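Local coordinates for insect group II chitinase (Ostrinia furnacalis, PDB 5Y2C), which probably hydrolyses chitin through a family 18 glycoside hydrolase domain, here a point mutant of the second catalytic domain holding chitin-oligosaccharide sugars, at residues L125-W130 with D175-V180; G81-S86 with W130-E135. All coordinates share one frame; numbering follows the deposited sequence.

Interaction 1: L125-W130 with D175-V180. With NAG (2-acetamido-2-deoxy-beta-D-glucopyranose), chain C; NAG (2-acetamido-2-deoxy-beta-D-glucopyranose), chain B.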
ATOM      1  N   LEU A 125       9.574   6.044   3.713  1.00 26.53           N
ATOM      2  CA  LEU A 125       9.892   5.657   2.334  1.00 35.49           C
ATOM      3  C   LEU A 125      11.037   6.531   1.827  1.00 28.15           C
ATOM      4  O   LEU A 125      10.807   7.611   1.279  1.00 31.41           O
ATOM      5  CB  LEU A 125       8.674   5.767   1.404  1.00 24.91           C
ATOM      6  CG  LEU A 125       7.309   5.191   1.784  1.00 30.01           C
ATOM      7  CD1 LEU A 125       6.477   4.997   0.529  1.00 21.48           C
ATOM      8  CD2 LEU A 125       7.432   3.886   2.550  1.00 32.18           C
ATOM      9  N   TYR A 126      12.276   6.056   1.980  1.00 30.12           N
ATOM     10  CA  TYR A 126      12.642   4.783   2.621  1.00 27.25           C
ATOM     11  C   TYR A 126      13.947   5.057   3.369  1.00 33.42           C
ATOM     12  O   TYR A 126      14.604   6.061   3.081  1.00 41.34           O
ATOM     13  CB  TYR A 126      12.830   3.652   1.592  1.00 20.64           C
ATOM     14  CG  TYR A 126      11.794   3.616   0.493  1.00 29.80           C
ATOM     15  CD1 TYR A 126      11.913   4.441  -0.618  1.00 33.64           C
ATOM     16  CD2 TYR A 126      10.703   2.752   0.548  1.00 31.08           C
ATOM     17  CE1 TYR A 126      10.982   4.432  -1.633  1.00 32.28           C
ATOM     18  CE2 TYR A 126       9.754   2.723  -0.485  1.00 33.71           C
ATOM     19  CZ  TYR A 126       9.908   3.569  -1.576  1.00 33.03           C
ATOM     20  OH  TYR A 126       8.997   3.594  -2.620  1.00 33.89           O
ATOM     21  N   PRO A 127      14.345   4.192   4.305  1.00 36.05           N
ATOM     22  CA  PRO A 127      15.665   4.363   4.933  1.00 33.15           C
ATOM     23  C   PRO A 127      16.748   4.397   3.874  1.00 27.42           C
ATOM     24  O   PRO A 127      16.728   3.608   2.926  1.00 33.87           O
ATOM     25  CB  PRO A 127      15.798   3.135   5.838  1.00 31.37           C
ATOM     26  CG  PRO A 127      14.399   2.703   6.107  1.00 26.35           C
ATOM     27  CD  PRO A 127      13.611   3.042   4.875  1.00 36.26           C
ATOM     28  N   LYS A 128      17.658   5.366   4.003  1.00 27.61           N
ATOM     29  CA  LYS A 128      18.786   5.576   3.090  1.00 32.23           C
ATOM     30  C   LYS A 128      18.346   6.090   1.716  1.00 44.54           C
ATOM     31  O   LYS A 128      18.897   7.082   1.222  1.00 36.34           O
ATOM     32  CB  LYS A 128      19.631   4.303   2.964  1.00 33.52           C
ATOM     33  CG  LYS A 128      20.499   4.252   1.725  1.00 42.03           C
ATOM     34  CD  LYS A 128      21.791   5.016   1.921  1.00 56.24           C
ATOM     35  CE  LYS A 128      22.747   4.806   0.759  1.00 34.75           C
ATOM     36  NZ  LYS A 128      23.705   5.937   0.710  1.00 47.11           N
ATOM     37  N   CYS A 129      17.372   5.441   1.079  1.00 34.28           N
ATOM     38  CA  CYS A 129      16.845   5.916  -0.209  1.00 36.76           C
ATOM     39  C   CYS A 129      15.650   6.845   0.034  1.00 31.17           C
ATOM     40  O   CYS A 129      14.485   6.503  -0.196  1.00 33.57           O
ATOM     41  CB  CYS A 129      16.459   4.733  -1.090  1.00 42.16           C
ATOM     42  SG  CYS A 129      17.785   3.525  -1.321  1.00 34.70           S
ATOM     43  N   TRP A 130      15.961   8.054   0.504  1.00 30.78           N
ATOM     44  CA  TRP A 130      14.905   9.022   0.796  1.00 36.41           C
ATOM     45  C   TRP A 130      14.102   9.277  -0.468  1.00 31.21           C
ATOM     46  O   TRP A 130      14.673   9.659  -1.497  1.00 36.71           O
ATOM     47  CB  TRP A 130      15.471  10.336   1.332  1.00 34.89           C
ATOM     48  CG  TRP A 130      16.394  10.196   2.473  1.00 35.29           C
ATOM     49  CD1 TRP A 130      16.542   9.111   3.293  1.00 35.52           C
ATOM     50  CD2 TRP A 130      17.335  11.176   2.927  1.00 33.70           C
ATOM     51  NE1 TRP A 130      17.514   9.360   4.238  1.00 39.66           N
ATOM     52  CE2 TRP A 130      18.018  10.620   4.032  1.00 36.14           C
ATOM     53  CE3 TRP A 130      17.663  12.474   2.511  1.00 37.43           C
ATOM     54  CZ2 TRP A 130      19.009  11.314   4.720  1.00 35.36           C
ATOM     55  CZ3 TRP A 130      18.652  13.167   3.203  1.00 40.52           C
ATOM     56  CH2 TRP A 130      19.311  12.583   4.293  1.00 39.82           C
ATOM     57  N   ASP A 175      18.259  -3.617  -0.609  1.00 31.20           N
ATOM     58  CA  ASP A 175      19.673  -3.773  -0.275  1.00 30.92           C
ATOM     59  C   ASP A 175      20.202  -2.578   0.514  1.00 27.77           C
ATOM     60  O   ASP A 175      20.939  -2.753   1.488  1.00 33.28           O
ATOM     61  CB  ASP A 175      20.499  -3.961  -1.549  1.00 24.84           C
ATOM     62  CG  ASP A 175      20.158  -5.236  -2.279  1.00 31.64           C
ATOM     63  OD1 ASP A 175      19.726  -6.200  -1.606  1.00 39.08           O
ATOM     64  OD2 ASP A 175      20.366  -5.301  -3.518  1.00 40.22           O
ATOM     65  N   TYR A 176      19.803  -1.362   0.139  1.00 28.33           N
ATOM     66  CA  TYR A 176      20.278  -0.174   0.847  1.00 33.92           C
ATOM     67  C   TYR A 176      19.567   0.037   2.185  1.00 28.96           C
ATOM     68  O   TYR A 176      20.179   0.545   3.128  1.00 33.14           O
ATOM     69  CB  TYR A 176      20.065   1.078  -0.003  1.00 31.44           C
ATOM     70  CG  TYR A 176      21.049   1.373  -1.109  1.00 33.25           C
ATOM     71  CD1 TYR A 176      22.402   1.604  -0.856  1.00 35.68           C
ATOM     72  CD2 TYR A 176      20.613   1.445  -2.411  1.00 25.15           C
ATOM     73  CE1 TYR A 176      23.273   1.898  -1.894  1.00 24.86           C
ATOM     74  CE2 TYR A 176      21.459   1.731  -3.436  1.00 37.68           C
ATOM     75  CZ  TYR A 176      22.780   1.953  -3.189  1.00 29.35           C
ATOM     76  OH  TYR A 176      23.574   2.235  -4.272  1.00 37.67           O
ATOM     77  N   ALA A 177      18.287  -0.322   2.296  1.00 31.21           N
ATOM     78  CA  ALA A 177      17.465   0.159   3.404  1.00 33.23           C
ATOM     79  C   ALA A 177      17.325  -0.820   4.558  1.00 37.08           C
ATOM     80  O   ALA A 177      17.313  -0.387   5.718  1.00 34.68           O
ATOM     81  CB  ALA A 177      16.055   0.514   2.911  1.00 25.66           C
ATOM     82  N   TYR A 178      17.208  -2.124   4.279  1.00 32.00           N
ATOM     83  CA  TYR A 178      16.580  -3.062   5.212  1.00 33.13           C
ATOM     84  C   TYR A 178      17.544  -4.140   5.693  1.00 30.81           C
ATOM     85  O   TYR A 178      18.099  -4.892   4.889  1.00 30.91           O
ATOM     86  CB  TYR A 178      15.346  -3.705   4.562  1.00 35.34           C
ATOM     87  CG  TYR A 178      14.313  -2.692   4.104  1.00 24.04           C
ATOM     88  CD1 TYR A 178      13.815  -1.732   4.982  1.00 21.73           C
ATOM     89  CD2 TYR A 178      13.849  -2.697   2.805  1.00 28.54           C
ATOM     90  CE1 TYR A 178      12.863  -0.814   4.571  1.00 25.83           C
ATOM     91  CE2 TYR A 178      12.899  -1.779   2.372  1.00 30.95           C
ATOM     92  CZ  TYR A 178      12.411  -0.839   3.254  1.00 31.41           C
ATOM     93  OH  TYR A 178      11.474   0.065   2.808  1.00 27.57           O
ATOM     94  N   ASN A 179      17.747  -4.193   7.005  1.00 38.53           N
ATOM     95  CA  ASN A 179      18.296  -5.354   7.700  1.00 34.68           C
ATOM     96  C   ASN A 179      17.177  -6.389   7.766  1.00 42.64           C
ATOM     97  O   ASN A 179      16.410  -6.456   8.737  1.00 29.65           O
ATOM     98  CB  ASN A 179      18.801  -4.953   9.085  1.00 26.23           C
ATOM     99  CG  ASN A 179      19.499  -6.098   9.833  1.00 40.81           C
ATOM    100  OD1 ASN A 179      19.207  -7.275   9.619  1.00 39.73           O
ATOM    101  ND2 ASN A 179      20.423  -5.740  10.728  1.00 28.93           N
ATOM    102  N   VAL A 180      17.078  -7.214   6.717  1.00 32.08           N
ATOM    103  CA  VAL A 180      15.912  -8.089   6.577  1.00 27.16           C
ATOM    104  C   VAL A 180      15.759  -9.027   7.770  1.00 39.23           C
ATOM    105  O   VAL A 180      14.661  -9.077   8.348  1.00 36.37           O
ATOM    106  CB  VAL A 180      15.958  -8.829   5.230  1.00 36.68           C
ATOM    107  CG1 VAL A 180      14.870  -9.914   5.185  1.00 32.49           C
ATOM    108  CG2 VAL A 180      15.791  -7.836   4.074  1.00 33.49           C
TER
HETATM  109  C1  NAG C   3       6.300   5.462  -4.964  1.00 29.83           C
HETATM  110  C2  NAG C   3       5.009   6.227  -4.890  1.00 29.01           C
HETATM  111  C3  NAG C   3       4.426   6.092  -3.502  1.00 39.71           C
HETATM  112  C4  NAG C   3       4.359   4.674  -3.008  1.00 27.56           C
HETATM  113  C5  NAG C   3       5.723   4.072  -3.173  1.00 29.23           C
HETATM  114  C6  NAG C   3       5.690   2.595  -2.933  1.00 33.86           C
HETATM  115  C7  NAG C   3       4.891   8.175  -6.355  1.00 56.87           C
HETATM  116  C8  NAG C   3       5.380   9.534  -6.546  1.00 15.63           C
HETATM  117  N2  NAG C   3       5.183   7.598  -5.229  1.00 27.00           N
HETATM  118  O3  NAG C   3       3.153   6.632  -3.528  1.00 32.90           O
HETATM  119  O4  NAG C   3       3.997   4.810  -1.663  1.00 32.10           O
HETATM  120  O5  NAG C   3       6.077   4.206  -4.487  1.00 27.29           O
HETATM  121  O6  NAG C   3       6.769   2.104  -2.223  1.00 32.98           O
HETATM  122  O7  NAG C   3       4.254   7.695  -7.194  1.00 33.64           O
HETATM  123  C1  NAG B   4       3.055   3.957  -1.052  1.00 30.49           C
HETATM  124  C2  NAG B   4       2.557   4.632   0.207  1.00 18.80           C
HETATM  125  C3  NAG B   4       1.492   5.692  -0.050  1.00 35.26           C
HETATM  126  C4  NAG B   4       1.039   5.872  -1.490  1.00 31.45           C
HETATM  127  C5  NAG B   4       0.824   4.471  -2.023  1.00 31.30           C
HETATM  128  C6  NAG B   4       0.437   4.393  -3.467  1.00 24.91           C
HETATM  129  C7  NAG B   4       2.596   3.475   2.310  1.00 25.09           C
HETATM  130  C8  NAG B   4       1.947   2.411   3.089  1.00 19.97           C
HETATM  131  N2  NAG B   4       2.053   3.701   1.167  1.00 28.80           N
HETATM  132  O3  NAG B   4       1.966   6.891   0.472  1.00 26.82           O
HETATM  133  O4  NAG B   4      -0.117   6.606  -1.557  1.00 33.43           O
HETATM  134  O5  NAG B   4       1.959   3.645  -1.837  1.00 34.61           O
HETATM  135  O6  NAG B   4       1.294   5.132  -4.258  1.00 34.63           O
HETATM  136  O7  NAG B   4       3.511   4.063   2.723  1.00 29.06           O
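The phenol oxygen of Y126 meets the sugar directly: its OH hydrogen-bonds O6 of NAG chain C at 2.7 Å, either oxygen being a possible donor, and makes a weak bond to O3 of a further NAG. That O6 lies in the plane of the Y126 ring, at its edge. Near the same plane, Y178 OH, which accepts from S168 N, approaches Y126 CD2 to 3.6 Å. CB of L125, joined to Y126 by a cis peptide, sits 3.6 Å above one ring face. P127 follows, its CD lying 3.9 Å from Y178 CE1, while A177 CB comes within 3.2 Å of P127 O. The Y176 ring is flanked obliquely by two side chains. C129 SG is 4.6 Å from its centroid, 54° off the normal, a sulfur-aromatic contact. The K128 chain bends at chi2 (82°), bringing CE to 3.6 Å from Y176 CD1 before NZ goes on to G137 O. L125 and Y126 line the glycan pocket of the family 18 TIM barrel, and their loop, between strand 119-124 and helix 141-157, is thus fixed on the C-terminal end of helix 171-177, with F145 of helix 141-157 touching P127.

Interaction 2: G81-S86 with W130-E135. With NAG (2-acetamido-2-deoxy-beta-D-glucopyranose), chain C; NAG (2-acetamido-2-deoxy-beta-D-glucopyranose), chain D; NAG (2-acetamido-2-deoxy-beta-D-glucopyranose), chain B; NAG (2-acetamido-2-deoxy-beta-D-glucopyranose), chain E.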
ATOM      1  N   GLY A  81       4.135   8.273   8.388  1.00 28.26           N
ATOM      2  CA  GLY A  81       4.951   8.585   7.242  1.00 26.63           C
ATOM      3  C   GLY A  81       4.172   8.646   5.946  1.00 34.01           C
ATOM      4  O   GLY A  81       3.372   9.560   5.728  1.00 30.92           O
ATOM      5  N   GLY A  82       4.389   7.660   5.085  1.00 21.34           N
ATOM      6  CA  GLY A  82       3.863   7.685   3.738  1.00 34.12           C
ATOM      7  C   GLY A  82       4.834   8.348   2.779  1.00 26.89           C
ATOM      8  O   GLY A  82       5.877   8.875   3.165  1.00 27.95           O
ATOM      9  N   TRP A  83       4.481   8.312   1.492  1.00 34.11           N
ATOM     10  CA  TRP A  83       5.380   8.856   0.480  1.00 27.95           C
ATOM     11  C   TRP A  83       5.649  10.338   0.713  1.00 32.35           C
ATOM     12  O   TRP A  83       6.809  10.781   0.734  1.00 28.90           O
ATOM     13  CB  TRP A  83       4.800   8.649  -0.913  1.00 17.12           C
ATOM     14  CG  TRP A  83       5.658   9.300  -1.975  1.00 36.49           C
ATOM     15  CD1 TRP A  83       5.420  10.490  -2.597  1.00 20.84           C
ATOM     16  CD2 TRP A  83       6.909   8.819  -2.491  1.00 24.76           C
ATOM     17  NE1 TRP A  83       6.431  10.769  -3.484  1.00 32.52           N
ATOM     18  CE2 TRP A  83       7.356   9.761  -3.443  1.00 37.65           C
ATOM     19  CE3 TRP A  83       7.684   7.679  -2.259  1.00 28.28           C
ATOM     20  CZ2 TRP A  83       8.548   9.601  -4.160  1.00 28.28           C
ATOM     21  CZ3 TRP A  83       8.873   7.520  -2.973  1.00 22.98           C
ATOM     22  CH2 TRP A  83       9.289   8.475  -3.914  1.00 26.40           C
ATOM     23  N   ASP A  84       4.583  11.124   0.873  1.00 32.66           N
ATOM     24  CA  ASP A  84       4.731  12.573   0.921  1.00 28.91           C
ATOM     25  C   ASP A  84       5.482  13.028   2.175  1.00 27.29           C
ATOM     26  O   ASP A  84       6.296  13.956   2.111  1.00 39.98           O
ATOM     27  CB  ASP A  84       3.357  13.241   0.806  1.00 25.32           C
ATOM     28  CG  ASP A  84       3.386  14.686   1.228  1.00 30.97           C
ATOM     29  OD1 ASP A  84       4.117  15.461   0.580  1.00 42.00           O
ATOM     30  OD2 ASP A  84       2.705  15.044   2.221  1.00 50.98           O
ATOM     31  N   ASP A  85       5.219  12.405   3.325  1.00 34.18           N
ATOM     32  CA  ASP A  85       5.935  12.790   4.543  1.00 20.51           C
ATOM     33  C   ASP A  85       7.374  12.287   4.571  1.00 29.93           C
ATOM     34  O   ASP A  85       8.156  12.739   5.413  1.00 27.52           O
ATOM     35  CB  ASP A  85       5.208  12.291   5.798  1.00 22.03           C
ATOM     36  CG  ASP A  85       5.660  13.024   7.065  1.00 27.58           C
ATOM     37  OD1 ASP A  85       5.535  14.263   7.103  1.00 28.06           O
ATOM     38  OD2 ASP A  85       6.160  12.372   8.010  1.00 26.85           O
ATOM     39  N   SER A  86       7.745  11.376   3.674  1.00 27.70           N
ATOM     40  CA  SER A  86       9.106  10.864   3.635  1.00 32.85           C
ATOM     41  C   SER A  86      10.082  11.788   2.888  1.00 34.77           C
ATOM     42  O   SER A  86      11.216  11.382   2.626  1.00 34.46           O
ATOM     43  CB  SER A  86       9.110   9.473   3.007  1.00 27.38           C
ATOM     44  OG  SER A  86       8.447   8.557   3.851  1.00 37.99           O
ATOM     45  N   TRP A 130      15.961   8.054   0.504  1.00 30.78           N
ATOM     46  CA  TRP A 130      14.905   9.022   0.796  1.00 36.41           C
ATOM     47  C   TRP A 130      14.102   9.277  -0.468  1.00 31.21           C
ATOM     48  O   TRP A 130      14.673   9.659  -1.497  1.00 36.71           O
ATOM     49  CB  TRP A 130      15.471  10.336   1.332  1.00 34.89           C
ATOM     50  CG  TRP A 130      16.394  10.196   2.473  1.00 35.29           C
ATOM     51  CD1 TRP A 130      16.542   9.111   3.293  1.00 35.52           C
ATOM     52  CD2 TRP A 130      17.335  11.176   2.927  1.00 33.70           C
ATOM     53  NE1 TRP A 130      17.514   9.360   4.238  1.00 39.66           N
ATOM     54  CE2 TRP A 130      18.018  10.620   4.032  1.00 36.14           C
ATOM     55  CE3 TRP A 130      17.663  12.474   2.511  1.00 37.43           C
ATOM     56  CZ2 TRP A 130      19.009  11.314   4.720  1.00 35.36           C
ATOM     57  CZ3 TRP A 130      18.652  13.167   3.203  1.00 40.52           C
ATOM     58  CH2 TRP A 130      19.311  12.583   4.293  1.00 39.82           C
ATOM     59  N   GLN A 131      12.803   8.979  -0.402  1.00 30.38           N
ATOM     60  CA  GLN A 131      11.890   9.058  -1.539  1.00 31.07           C
ATOM     61  C   GLN A 131      12.511   8.477  -2.808  1.00 28.95           C
ATOM     62  O   GLN A 131      12.551   9.112  -3.863  1.00 39.52           O
ATOM     63  CB  GLN A 131      11.390  10.492  -1.755  1.00 36.42           C
ATOM     64  CG  GLN A 131      10.280  10.914  -0.784  1.00 27.64           C
ATOM     65  CD  GLN A 131       9.791  12.320  -1.062  1.00 36.94           C
ATOM     66  OE1 GLN A 131      10.577  13.181  -1.446  1.00 41.14           O
ATOM     67  NE2 GLN A 131       8.491  12.559  -0.887  1.00 23.24           N
ATOM     68  N   VAL A 132      13.006   7.243  -2.671  1.00 32.78           N
ATOM     69  CA  VAL A 132      13.584   6.384  -3.712  1.00 40.31           C
ATOM     70  C   VAL A 132      14.955   6.875  -4.194  1.00 31.48           C
ATOM     71  O   VAL A 132      15.569   6.245  -5.062  1.00 35.76           O
ATOM     72  CB  VAL A 132      12.599   6.165  -4.898  1.00 44.91           C
ATOM     73  CG1 VAL A 132      12.678   7.258  -5.951  1.00 35.13           C
ATOM     74  CG2 VAL A 132      12.831   4.781  -5.536  1.00 27.78           C
ATOM     75  N   GLU A 133      15.482   7.951  -3.606  1.00 35.80           N
ATOM     76  CA  GLU A 133      16.776   8.495  -4.030  1.00 26.57           C
ATOM     77  C   GLU A 133      17.874   7.921  -3.136  1.00 43.61           C
ATOM     78  O   GLU A 133      18.124   8.426  -2.039  1.00 35.66           O
ATOM     79  CB  GLU A 133      16.745  10.014  -4.010  1.00 23.37           C
ATOM     80  CG  GLU A 133      16.003  10.561  -5.205  1.00 40.47           C
ATOM     81  CD  GLU A 133      15.898  12.069  -5.199  1.00 51.96           C
ATOM     82  OE1 GLU A 133      15.431  12.636  -6.208  1.00 72.31           O
ATOM     83  OE2 GLU A 133      16.283  12.689  -4.186  1.00 66.71           O
ATOM     84  N   CYS A 134      18.545   6.863  -3.609  1.00 31.68           N
ATOM     85  CA  CYS A 134      19.451   6.106  -2.747  1.00 37.87           C
ATOM     86  C   CYS A 134      20.774   6.813  -2.498  1.00 34.22           C
ATOM     87  O   CYS A 134      21.521   6.384  -1.616  1.00 36.90           O
ATOM     88  CB  CYS A 134      19.705   4.707  -3.330  1.00 25.31           C
ATOM     89  SG  CYS A 134      18.252   3.612  -3.313  1.00 39.28           S
ATOM     90  N   GLU A 135      21.079   7.877  -3.251  1.00 38.90           N
ATOM     91  CA  GLU A 135      22.275   8.691  -3.049  1.00 38.16           C
ATOM     92  C   GLU A 135      22.118   9.711  -1.926  1.00 40.17           C
ATOM     93  O   GLU A 135      23.101  10.360  -1.559  1.00 50.24           O
ATOM     94  CB  GLU A 135      22.656   9.415  -4.348  1.00 34.66           C
ATOM     95  CG  GLU A 135      21.688  10.526  -4.760  1.00 52.99           C
ATOM     96  CD  GLU A 135      20.493  10.036  -5.580  1.00 75.56           C
ATOM     97  OE1 GLU A 135      19.747  10.911  -6.099  1.00 57.78           O
ATOM     98  OE2 GLU A 135      20.301   8.797  -5.707  1.00 46.43           O
TER
HETATM   99  C1  NAG C   3       6.300   5.462  -4.964  1.00 29.83           C
HETATM  100  C2  NAG C   3       5.009   6.227  -4.890  1.00 29.01           C
HETATM  101  C3  NAG C   3       4.426   6.092  -3.502  1.00 39.71           C
HETATM  102  C4  NAG C   3       4.359   4.674  -3.008  1.00 27.56           C
HETATM  103  C5  NAG C   3       5.723   4.072  -3.173  1.00 29.23           C
HETATM  104  C6  NAG C   3       5.690   2.595  -2.933  1.00 33.86           C
HETATM  105  C7  NAG C   3       4.891   8.175  -6.355  1.00 56.87           C
HETATM  106  C8  NAG C   3       5.380   9.534  -6.546  1.00 15.63           C
HETATM  107  N2  NAG C   3       5.183   7.598  -5.229  1.00 27.00           N
HETATM  108  O3  NAG C   3       3.153   6.632  -3.528  1.00 32.90           O
HETATM  109  O4  NAG C   3       3.997   4.810  -1.663  1.00 32.10           O
HETATM  110  O5  NAG C   3       6.077   4.206  -4.487  1.00 27.29           O
HETATM  111  O6  NAG C   3       6.769   2.104  -2.223  1.00 32.98           O
HETATM  112  O7  NAG C   3       4.254   7.695  -7.194  1.00 33.64           O
HETATM  113  C1  NAG D   5       0.097   7.901  -1.953  1.00 27.85           C
HETATM  114  C2  NAG D   5      -1.106   8.416  -2.668  1.00 27.72           C
HETATM  115  C3  NAG D   5      -0.962   9.910  -2.892  1.00 35.99           C
HETATM  116  C4  NAG D   5      -0.715  10.607  -1.571  1.00 28.25           C
HETATM  117  C5  NAG D   5       0.447   9.953  -0.857  1.00 24.87           C
HETATM  118  C6  NAG D   5       0.664  10.498   0.530  1.00 25.87           C
HETATM  119  C7  NAG D   5      -2.335   6.936  -4.034  1.00 30.49           C
HETATM  120  C8  NAG D   5      -2.369   6.251  -5.335  1.00 24.81           C
HETATM  121  N2  NAG D   5      -1.378   7.767  -3.889  1.00 18.55           N
HETATM  122  O3  NAG D   5      -2.124  10.347  -3.467  1.00 29.99           O
HETATM  123  O4  NAG D   5      -0.453  11.963  -1.719  1.00 35.77           O
HETATM  124  O5  NAG D   5       0.087   8.610  -0.775  1.00 29.78           O
HETATM  125  O6  NAG D   5       1.922  10.154   1.049  1.00 30.44           O
HETATM  126  O7  NAG D   5      -3.131   6.726  -3.208  1.00 26.97           O
HETATM  127  C1  NAG B   4       3.055   3.957  -1.052  1.00 30.49           C
HETATM  128  C2  NAG B   4       2.557   4.632   0.207  1.00 18.80           C
HETATM  129  C3  NAG B   4       1.492   5.692  -0.050  1.00 35.26           C
HETATM  130  C4  NAG B   4       1.039   5.872  -1.490  1.00 31.45           C
HETATM  131  C5  NAG B   4       0.824   4.471  -2.023  1.00 31.30           C
HETATM  132  C6  NAG B   4       0.437   4.393  -3.467  1.00 24.91           C
HETATM  133  C7  NAG B   4       2.596   3.475   2.310  1.00 25.09           C
HETATM  134  C8  NAG B   4       1.947   2.411   3.089  1.00 19.97           C
HETATM  135  N2  NAG B   4       2.053   3.701   1.167  1.00 28.80           N
HETATM  136  O3  NAG B   4       1.966   6.891   0.472  1.00 26.82           O
HETATM  137  O4  NAG B   4      -0.117   6.606  -1.557  1.00 33.43           O
HETATM  138  O5  NAG B   4       1.959   3.645  -1.837  1.00 34.61           O
HETATM  139  O6  NAG B   4       1.294   5.132  -4.258  1.00 34.63           O
HETATM  140  O7  NAG B   4       3.511   4.063   2.723  1.00 29.06           O
HETATM  141  C1  NAG E   2       9.970   4.374  -8.518  1.00 28.36           C
HETATM  142  C2  NAG E   2       9.632   3.304  -7.525  1.00 33.47           C
HETATM  143  C3  NAG E   2       8.260   3.530  -6.923  1.00 28.75           C
HETATM  144  C4  NAG E   2       7.999   4.956  -6.515  1.00 20.05           C
HETATM  145  C5  NAG E   2       8.401   5.865  -7.630  1.00 28.60           C
HETATM  146  C6  NAG E   2       8.390   7.275  -7.170  1.00 30.41           C
HETATM  147  C7  NAG E   2      10.423   1.061  -7.699  1.00 34.52           C
HETATM  148  C8  NAG E   2      10.102  -0.242  -8.282  1.00 38.57           C
HETATM  149  N2  NAG E   2       9.708   2.042  -8.152  1.00 30.07           N
HETATM  150  O3  NAG E   2       8.177   2.713  -5.816  1.00 32.71           O
HETATM  151  O4  NAG E   2       6.640   5.176  -6.281  1.00 33.51           O
HETATM  152  O5  NAG E   2       9.727   5.584  -7.905  1.00 39.95           O
HETATM  153  O6  NAG E   2       8.854   8.064  -8.208  1.00 38.37           O
HETATM  154  O7  NAG E   2      11.238   1.158  -6.877  1.00 34.26           O
HETATM  155  O   HOH W   1       7.071  14.929  -1.121  1.00 27.92           O
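The indole of W83 is held between a sugar and a glutamine. N2 of NAG chain C stands 3.4 Å above one face, over its centre; from the opposite side Q131 CG makes a CH-pi contact 4.0 Å from the centroid of the six-membered ring, only 8° off its normal. The two side chains cross at about a right angle, with the ring and amide planes 26° apart. With CG anti to the carbonyl carbon (chi1 -78°) and the chain extended beyond it, Q131 runs across the indole face, so that its NE2 lies over the five-membered ring on the NE1 side and from there donates to W83 O at 2.9 Å. This donor stands above the carbonyl plane, and S86 N reaches the same oxygen from the other face. NE2 also gives a bond to a water at 2.8 Å. At the far rim W83 CH2 meets V132 CG1 at 4.1 Å and C6 of NAG chain E at 3.6 Å. Along the backbone, W83 N donates to O3 of NAG chain B at 3.1 Å and D84 N to O6 of NAG chain D at 2.8 Å. An alanine in place of W83 would probably strip NAG chain C of its aromatic platform and leave the Q131 methylenes facing a gap. Such an indole lying against a sugar is characteristic of carbohydrate-binding clefts, here the glycan site of a family 18 TIM barrel.

In the fold
Interactions 1 and 2 have centres 10 Å apart, and segments 125-130 and 130-135 run on continuously through W130. The segments alternate along the chain, as 81-86, 125-130, 130-135 and 175-180, so the loop after strand 119-124 joins the end of strand 75-82 to helix 171-177. A disulfide ties them, C129 SG and C134 SG being 2.0 Å apart, as do a backbone hydrogen bond between L125 and Q131 and a probable one between L125 N and S86 OG. Both contacts reach NAG chains B and C, consistent with a glycan cleft at the strand ends of the TIM barrel. L125, apparently the engineered leucine replacing a glutamate, puts CD1 3.3 Å from O4 of NAG chain C, the oxygen joining those two sugars.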